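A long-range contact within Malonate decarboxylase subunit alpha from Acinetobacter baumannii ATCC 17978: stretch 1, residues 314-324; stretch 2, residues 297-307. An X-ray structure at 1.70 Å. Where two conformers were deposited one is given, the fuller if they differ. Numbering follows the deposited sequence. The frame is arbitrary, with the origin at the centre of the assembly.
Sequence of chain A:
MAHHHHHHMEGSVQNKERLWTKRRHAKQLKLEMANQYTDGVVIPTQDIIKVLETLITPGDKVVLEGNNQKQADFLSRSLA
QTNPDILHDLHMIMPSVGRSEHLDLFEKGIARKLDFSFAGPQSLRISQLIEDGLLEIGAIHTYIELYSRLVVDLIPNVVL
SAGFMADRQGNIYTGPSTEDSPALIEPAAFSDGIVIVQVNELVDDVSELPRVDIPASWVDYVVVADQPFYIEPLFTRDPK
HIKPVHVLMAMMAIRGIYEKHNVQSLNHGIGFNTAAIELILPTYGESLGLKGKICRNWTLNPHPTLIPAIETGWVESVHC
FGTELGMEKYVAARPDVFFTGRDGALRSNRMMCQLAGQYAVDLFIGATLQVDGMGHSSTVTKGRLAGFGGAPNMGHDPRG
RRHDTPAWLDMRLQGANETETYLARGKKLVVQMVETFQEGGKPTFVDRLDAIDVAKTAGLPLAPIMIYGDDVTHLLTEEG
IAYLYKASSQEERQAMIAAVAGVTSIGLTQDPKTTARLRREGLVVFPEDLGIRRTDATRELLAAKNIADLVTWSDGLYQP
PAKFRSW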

ATOM      1  N   TRP A 314      -0.311  27.550   6.234  1.00 12.11           N
ATOM      2  CA  TRP A 314       0.731  26.535   6.384  1.00 11.77           C
ATOM      3  C   TRP A 314       0.401  25.282   5.596  1.00 12.97           C
ATOM      4  O   TRP A 314       1.294  24.650   5.018  1.00 15.17           O
ATOM      5  CB  TRP A 314       0.908  26.137   7.848  1.00 12.75           C
ATOM      6  CG  TRP A 314       1.568  27.174   8.667  1.00 13.85           C
ATOM      7  CD1 TRP A 314       1.011  28.336   9.116  1.00 19.49           C
ATOM      8  CD2 TRP A 314       2.910  27.147   9.163  1.00 12.95           C
ATOM      9  NE1 TRP A 314       1.933  29.043   9.851  1.00 16.75           N
ATOM     10  CE2 TRP A 314       3.102  28.330   9.902  1.00 14.98           C
ATOM     11  CE3 TRP A 314       3.965  26.235   9.056  1.00 12.23           C
ATOM     12  CZ2 TRP A 314       4.319  28.639  10.512  1.00 18.81           C
ATOM     13  CZ3 TRP A 314       5.163  26.535   9.661  1.00 15.85           C
ATOM     14  CH2 TRP A 314       5.335  27.732  10.380  1.00 13.76           C
ATOM     15  N   VAL A 315      -0.872  24.901   5.580  1.00 15.75           N
ATOM     16  CA  VAL A 315      -1.303  23.590   5.116  1.00 12.11           C
ATOM     17  C   VAL A 315      -1.715  23.716   3.658  1.00 14.94           C
ATOM     18  O   VAL A 315      -2.743  24.333   3.346  1.00 16.88           O
ATOM     19  CB  VAL A 315      -2.459  23.050   5.961  1.00 11.74           C
ATOM     20  CG1 VAL A 315      -2.920  21.716   5.404  1.00 12.88           C
ATOM     21  CG2 VAL A 315      -2.050  22.911   7.429  1.00 14.63           C
ATOM     22  N   GLU A 316      -0.946  23.081   2.768  1.00 12.01           N
ATOM     23  CA  GLU A 316      -1.205  23.171   1.336  1.00 14.42           C
ATOM     24  C   GLU A 316      -2.128  22.082   0.819  1.00 13.33           C
ATOM     25  O   GLU A 316      -2.897  22.331  -0.118  1.00 14.72           O
ATOM     26  CB  GLU A 316       0.121  23.156   0.572  1.00 13.43           C
ATOM     27  CG  GLU A 316       0.841  24.486   0.826  1.00 27.13           C
ATOM     28  CD  GLU A 316       2.241  24.566   0.260  1.00 36.06           C
ATOM     29  OE1 GLU A 316       2.973  25.489   0.678  1.00 37.74           O
ATOM     30  OE2 GLU A 316       2.611  23.724  -0.590  1.00 33.67           O
ATOM     31  N   SER A 317      -2.090  20.899   1.419  1.00 10.55           N
ATOM     32  CA  SER A 317      -2.898  19.789   0.944  1.00  9.28           C
ATOM     33  C   SER A 317      -3.134  18.824   2.096  1.00  9.09           C
ATOM     34  O   SER A 317      -2.254  18.607   2.937  1.00  9.91           O
ATOM     35  CB  SER A 317      -2.213  19.070  -0.219  1.00 12.39           C
ATOM     36  OG  SER A 317      -1.051  18.380   0.221  1.00 11.84           O
ATOM     37  N   VAL A 318      -4.328  18.252   2.128  1.00 13.12           N
ATOM     38  CA  VAL A 318      -4.659  17.191   3.077  1.00  8.27           C
ATOM     39  C   VAL A 318      -5.426  16.131   2.316  1.00  8.52           C
ATOM     40  O   VAL A 318      -6.458  16.436   1.703  1.00 10.64           O
ATOM     41  CB  VAL A 318      -5.513  17.699   4.250  1.00  8.34           C
ATOM     42  CG1 VAL A 318      -5.820  16.561   5.229  1.00  8.04           C
ATOM     43  CG2 VAL A 318      -4.844  18.846   4.954  1.00  8.67           C
ATOM     44  N   HIS A 319      -4.934  14.894   2.358  1.00  8.21           N
ATOM     45  CA  HIS A 319      -5.690  13.715   1.953  1.00 10.97           C
ATOM     46  C   HIS A 319      -6.135  12.968   3.205  1.00  7.27           C
ATOM     47  O   HIS A 319      -5.362  12.838   4.155  1.00 10.54           O
ATOM     48  CB  HIS A 319      -4.852  12.793   1.066  1.00  8.82           C
ATOM     49  CG  HIS A 319      -5.668  11.734   0.406  1.00  8.94           C
ATOM     50  ND1 HIS A 319      -5.793  10.463   0.928  1.00 10.54           N
ATOM     51  CD2 HIS A 319      -6.488  11.784  -0.673  1.00  8.52           C
ATOM     52  CE1 HIS A 319      -6.618   9.762   0.171  1.00  7.97           C
ATOM     53  NE2 HIS A 319      -7.061  10.543  -0.801  1.00  8.51           N
ATOM     54  N   CYS A 320      -7.378  12.471   3.206  1.00 10.57           N
ATOM     55  CA  CYS A 320      -8.051  12.042   4.433  1.00  8.38           C
ATOM     56  C   CYS A 320      -8.376  10.555   4.416  1.00  7.39           C
ATOM     57  O   CYS A 320      -8.831  10.028   3.398  1.00 11.45           O
ATOM     58  CB  CYS A 320      -9.369  12.795   4.640  1.00  7.26           C
ATOM     59  SG  CYS A 320      -9.195  14.567   4.849  1.00  9.80           S
ATOM     60  N   PHE A 321      -8.178   9.900   5.581  1.00  6.79           N
ATOM     61  CA  PHE A 321      -8.635   8.527   5.775  1.00 12.08           C
ATOM     62  C   PHE A 321     -10.151   8.450   5.925  1.00  9.81           C
ATOM     63  O   PHE A 321     -10.760   7.441   5.553  1.00 10.57           O
ATOM     64  CB  PHE A 321      -7.999   7.925   7.029  1.00 12.47           C
ATOM     65  CG  PHE A 321      -6.528   8.184   7.177  1.00 12.30           C
ATOM     66  CD1 PHE A 321      -5.600   7.353   6.571  1.00  9.88           C
ATOM     67  CD2 PHE A 321      -6.080   9.245   7.943  1.00 11.06           C
ATOM     68  CE1 PHE A 321      -4.241   7.571   6.737  1.00  8.81           C
ATOM     69  CE2 PHE A 321      -4.723   9.478   8.113  1.00 11.62           C
ATOM     70  CZ  PHE A 321      -3.799   8.654   7.503  1.00  9.69           C
ATOM     71  N   GLY A 322     -10.757   9.501   6.472  1.00  9.44           N
ATOM     72  CA  GLY A 322     -12.169   9.586   6.782  1.00  8.59           C
ATOM     73  C   GLY A 322     -12.541  11.037   7.000  1.00 13.90           C
ATOM     74  O   GLY A 322     -11.726  11.939   6.806  1.00 13.14           O
ATOM     75  N   THR A 323     -13.779  11.254   7.423  1.00 12.48           N
ATOM     76  CA  THR A 323     -14.276  12.590   7.727  1.00 16.84           C
ATOM     77  C   THR A 323     -13.898  12.982   9.155  1.00  9.83           C
ATOM     78  O   THR A 323     -13.183  12.266   9.863  1.00 10.84           O
ATOM     79  CB  THR A 323     -15.799  12.641   7.558  1.00 19.27           C
ATOM     80  OG1 THR A 323     -16.219  13.999   7.490  1.00 20.07           O
ATOM     81  CG2 THR A 323     -16.508  11.971   8.756  1.00 17.11           C
ATOM     82  N   GLU A 324     -14.366  14.149   9.590  1.00 10.32           N
ATOM     83  CA  GLU A 324     -14.550  14.382  11.020  1.00 13.70           C
ATOM     84  C   GLU A 324     -15.875  15.100  11.209  1.00 12.79           C
ATOM     85  O   GLU A 324     -16.215  15.998  10.433  1.00 12.22           O
ATOM     86  CB  GLU A 324     -13.413  15.185  11.681  1.00 10.30           C
ATOM     87  CG  GLU A 324     -13.667  15.513  13.164  1.00 12.80           C
ATOM     88  CD  GLU A 324     -13.887  14.262  14.052  1.00 22.40           C
ATOM     89  OE1 GLU A 324     -14.669  13.352  13.708  1.00 25.61           O
ATOM     90  OE2 GLU A 324     -13.280  14.197  15.127  1.00 20.10           O
TER
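Stretch 2, residues 297-307: NWTLNPHPTLI

Stretch 2 begins as a strand, residues 297-299, that runs parallel to strand 317-319 of stretch 1. The two axes cross at 14° and approach to 4.7 Å. Ser-317 pairs with Asn-297, Val-318 with Trp-298, and His-319 with Thr-299. Three backbone hydrogen bonds join them: Trp-298 N to Ser-317 O (2.9 Å), His-319 N to Trp-298 O (3.0 Å) and Leu-300 N to His-319 O (2.9 Å). The last continues the ladder just beyond Thr-299.

On one face lie the side chains of Asn-297, Ser-317, Thr-299 and His-319. Asn-297 is m, and the end of its side chain comes nearer stretch 1 than its CB direction suggests. Ser-317 is p, and its OG donates to Asn-297 OD1 at 2.9 Å. A water bridges Ser-317 OG (2.7 Å) and Trp-298 O (2.9 Å). His-319 is t, and its ring leads away from stretch 2 to a partner elsewhere in the structure.

The other face is apolar. Val-318 is t; its CG2 lies 4.1 Å from Trp-298 CB and 4.2 Å from Leu-306 CD2, while CG1 lies 4.2 Å from Leu-300 CB. Val-315, also t, packs against both Trp-298 and Leu-306: CG1 is 3.7 Å from Trp-298 CD1, and CG2 is 3.9 Å from Leu-306 CG. Leu-306 reaches both valines because stretch 2 turns after the strand.

Beyond the strands, Asn-301 is m with chi2 near 10°. This brings its OD1 to the turn at Phe-321 and Gly-322, where Gly-322 N donates to OD1 at 2.8 Å. OD1 also lies at the edge of the Phe-321 ring. Phe-321 is m, and its CE2 comes within 3.8 Å of Leu-300 CA. Cys-320, m, sets SG 3.8 Å from Pro-302 CG. Glu-324 CB lies 3.5 Å from Pro-302 O.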

ATOM      1  N   ASN A 297       2.232  19.224   3.229  1.00 11.50           N
ATOM      2  CA  ASN A 297       1.350  18.213   2.655  1.00 10.12           C
ATOM      3  C   ASN A 297       1.064  17.131   3.681  1.00 12.52           C
ATOM      4  O   ASN A 297       1.990  16.561   4.262  1.00 11.67           O
ATOM      5  CB  ASN A 297       1.991  17.628   1.397  1.00 11.16           C
ATOM      6  CG  ASN A 297       2.421  18.705   0.435  1.00 15.72           C
ATOM      7  OD1 ASN A 297       1.585  19.425  -0.112  1.00 19.34           O
ATOM      8  ND2 ASN A 297       3.727  18.839   0.230  1.00 13.82           N
ATOM      9  N   TRP A 298      -0.215  16.842   3.903  1.00  9.55           N
ATOM     10  CA  TRP A 298      -0.610  15.984   5.003  1.00 10.89           C
ATOM     11  C   TRP A 298      -1.422  14.777   4.537  1.00 10.15           C
ATOM     12  O   TRP A 298      -2.205  14.855   3.582  1.00 10.19           O
ATOM     13  CB  TRP A 298      -1.439  16.781   6.018  1.00  9.26           C
ATOM     14  CG  TRP A 298      -0.723  17.948   6.655  1.00  9.21           C
ATOM     15  CD1 TRP A 298      -0.313  19.113   6.047  1.00 10.64           C
ATOM     16  CD2 TRP A 298      -0.379  18.070   8.030  1.00  8.88           C
ATOM     17  NE1 TRP A 298       0.282  19.943   6.971  1.00 12.76           N
ATOM     18  CE2 TRP A 298       0.241  19.331   8.201  1.00 11.64           C
ATOM     19  CE3 TRP A 298      -0.535  17.236   9.146  1.00 12.90           C
ATOM     20  CZ2 TRP A 298       0.703  19.773   9.441  1.00 11.30           C
ATOM     21  CZ3 TRP A 298      -0.069  17.678  10.375  1.00 11.13           C
ATOM     22  CH2 TRP A 298       0.537  18.941  10.512  1.00 11.39           C
ATOM     23  N   THR A 299      -1.225  13.663   5.231  1.00 10.00           N
ATOM     24  CA  THR A 299      -2.167  12.552   5.236  1.00  9.79           C
ATOM     25  C   THR A 299      -2.789  12.557   6.625  1.00  8.66           C
ATOM     26  O   THR A 299      -2.114  12.241   7.617  1.00  9.97           O
ATOM     27  CB  THR A 299      -1.490  11.216   4.929  1.00  8.69           C
ATOM     28  OG1 THR A 299      -0.425  10.995   5.867  1.00 12.46           O
ATOM     29  CG2 THR A 299      -0.927  11.216   3.522  1.00  9.96           C
ATOM     30  N   LEU A 300      -4.059  12.945   6.699  1.00  8.15           N
ATOM     31  CA  LEU A 300      -4.662  13.271   7.988  1.00  8.60           C
ATOM     32  C   LEU A 300      -6.173  13.378   7.821  1.00 12.32           C
ATOM     33  O   LEU A 300      -6.653  13.801   6.767  1.00 12.51           O
ATOM     34  CB  LEU A 300      -4.112  14.608   8.519  1.00 13.50           C
ATOM     35  CG  LEU A 300      -4.242  14.855  10.024  1.00 12.04           C
ATOM     36  CD1 LEU A 300      -3.094  14.149  10.752  1.00  8.10           C
ATOM     37  CD2 LEU A 300      -4.226  16.334  10.293  1.00 12.00           C
ATOM     38  N   ASN A 301      -6.925  13.024   8.868  1.00 12.92           N
ATOM     39  CA  ASN A 301      -8.331  13.389   8.852  0.55 12.95           C
ATOM     40  C   ASN A 301      -8.464  14.895   9.067  1.00 11.78           C
ATOM     41  O   ASN A 301      -7.482  15.584   9.366  1.00 11.84           O
ATOM     42  CB  ASN A 301      -9.103  12.576   9.888  0.55  9.80           C
ATOM     43  CG  ASN A 301      -9.515  11.218   9.352  0.55 13.63           C
ATOM     44  OD1 ASN A 301      -9.069  10.809   8.279  0.55 13.28           O
ATOM     45  ND2 ASN A 301     -10.361  10.514  10.090  0.55 12.23           N
ATOM     46  N   PRO A 302      -9.670  15.465   8.847  1.00 10.43           N
ATOM     47  CA  PRO A 302      -9.788  16.928   9.042  1.00 10.89           C
ATOM     48  C   PRO A 302      -9.849  17.326  10.518  1.00 14.99           C
ATOM     49  O   PRO A 302     -10.909  17.613  11.095  1.00 13.89           O
ATOM     50  CB  PRO A 302     -11.091  17.266   8.307  1.00 10.77           C
ATOM     51  CG  PRO A 302     -11.475  16.037   7.539  1.00 13.30           C
ATOM     52  CD  PRO A 302     -10.932  14.909   8.333  1.00 12.79           C
ATOM     53  N   HIS A 303      -8.682  17.322  11.160  1.00  8.87           N
ATOM     54  CA  HIS A 303      -8.607  17.681  12.571  1.00 12.46           C
ATOM     55  C   HIS A 303      -9.110  19.109  12.740  1.00 12.58           C
ATOM     56  O   HIS A 303      -8.604  20.015  12.058  1.00 13.07           O
ATOM     57  CB  HIS A 303      -7.162  17.619  13.074  1.00 14.08           C
ATOM     58  CG  HIS A 303      -6.584  16.239  13.164  1.00 13.84           C
ATOM     59  ND1 HIS A 303      -5.358  15.991  13.751  1.00 11.80           N
ATOM     60  CD2 HIS A 303      -7.050  15.040  12.739  1.00 13.99           C
ATOM     61  CE1 HIS A 303      -5.098  14.695  13.686  1.00 10.71           C
ATOM     62  NE2 HIS A 303      -6.109  14.097  13.081  1.00 14.57           N
ATOM     63  N   PRO A 304     -10.096  19.361  13.613  1.00 11.84           N
ATOM     64  CA  PRO A 304     -10.434  20.758  13.905  1.00 12.74           C
ATOM     65  C   PRO A 304      -9.242  21.526  14.428  1.00 12.06           C
ATOM     66  O   PRO A 304      -9.141  22.739  14.194  1.00 11.53           O
ATOM     67  CB  PRO A 304     -11.554  20.644  14.958  1.00 14.44           C
ATOM     68  CG  PRO A 304     -12.165  19.293  14.675  1.00 13.27           C
ATOM     69  CD  PRO A 304     -10.950  18.436  14.376  1.00 12.80           C
ATOM     70  N   THR A 305      -8.307  20.851  15.105  1.00 12.51           N
ATOM     71  CA  THR A 305      -7.146  21.571  15.615  1.00 11.08           C
ATOM     72  C   THR A 305      -6.179  21.987  14.515  1.00 15.11           C
ATOM     73  O   THR A 305      -5.253  22.757  14.796  1.00 14.26           O
ATOM     74  CB  THR A 305      -6.398  20.741  16.660  1.00 11.38           C
ATOM     75  OG1 THR A 305      -6.026  19.467  16.115  1.00 12.95           O
ATOM     76  CG2 THR A 305      -7.257  20.547  17.893  1.00 13.89           C
ATOM     77  N   LEU A 306      -6.367  21.510  13.275  1.00 11.87           N
ATOM     78  CA  LEU A 306      -5.585  21.998  12.144  1.00 12.56           C
ATOM     79  C   LEU A 306      -6.158  23.268  11.521  1.00 16.65           C
ATOM     80  O   LEU A 306      -5.507  23.862  10.657  1.00 12.85           O
ATOM     81  CB  LEU A 306      -5.465  20.902  11.060  1.00 10.78           C
ATOM     82  CG  LEU A 306      -4.328  21.029  10.042  1.00 12.26           C
ATOM     83  CD1 LEU A 306      -2.983  20.866  10.748  1.00 16.38           C
ATOM     84  CD2 LEU A 306      -4.491  19.977   8.936  1.00 12.43           C
ATOM     85  N   ILE A 307      -7.344  23.714  11.939  1.00 12.58           N
ATOM     86  CA  ILE A 307      -7.965  24.881  11.302  1.00 11.40           C
ATOM     87  C   ILE A 307      -7.055  26.112  11.311  1.00 11.86           C
ATOM     88  O   ILE A 307      -6.900  26.741  10.255  1.00 11.97           O
ATOM     89  CB  ILE A 307      -9.347  25.147  11.911  1.00 11.76           C
ATOM     90  CG1 ILE A 307     -10.316  24.015  11.513  1.00 11.34           C
ATOM     91  CG2 ILE A 307      -9.892  26.503  11.460  1.00 12.34           C
ATOM     92  CD1 ILE A 307     -11.688  24.130  12.143  1.00 12.36           C
TER
HETATM   93  O   HOH W   1       1.920  21.802  -2.035  1.00 32.99           O
HETATM   94  O   HOH W   2      -1.685  15.807   0.904  1.00 11.54           O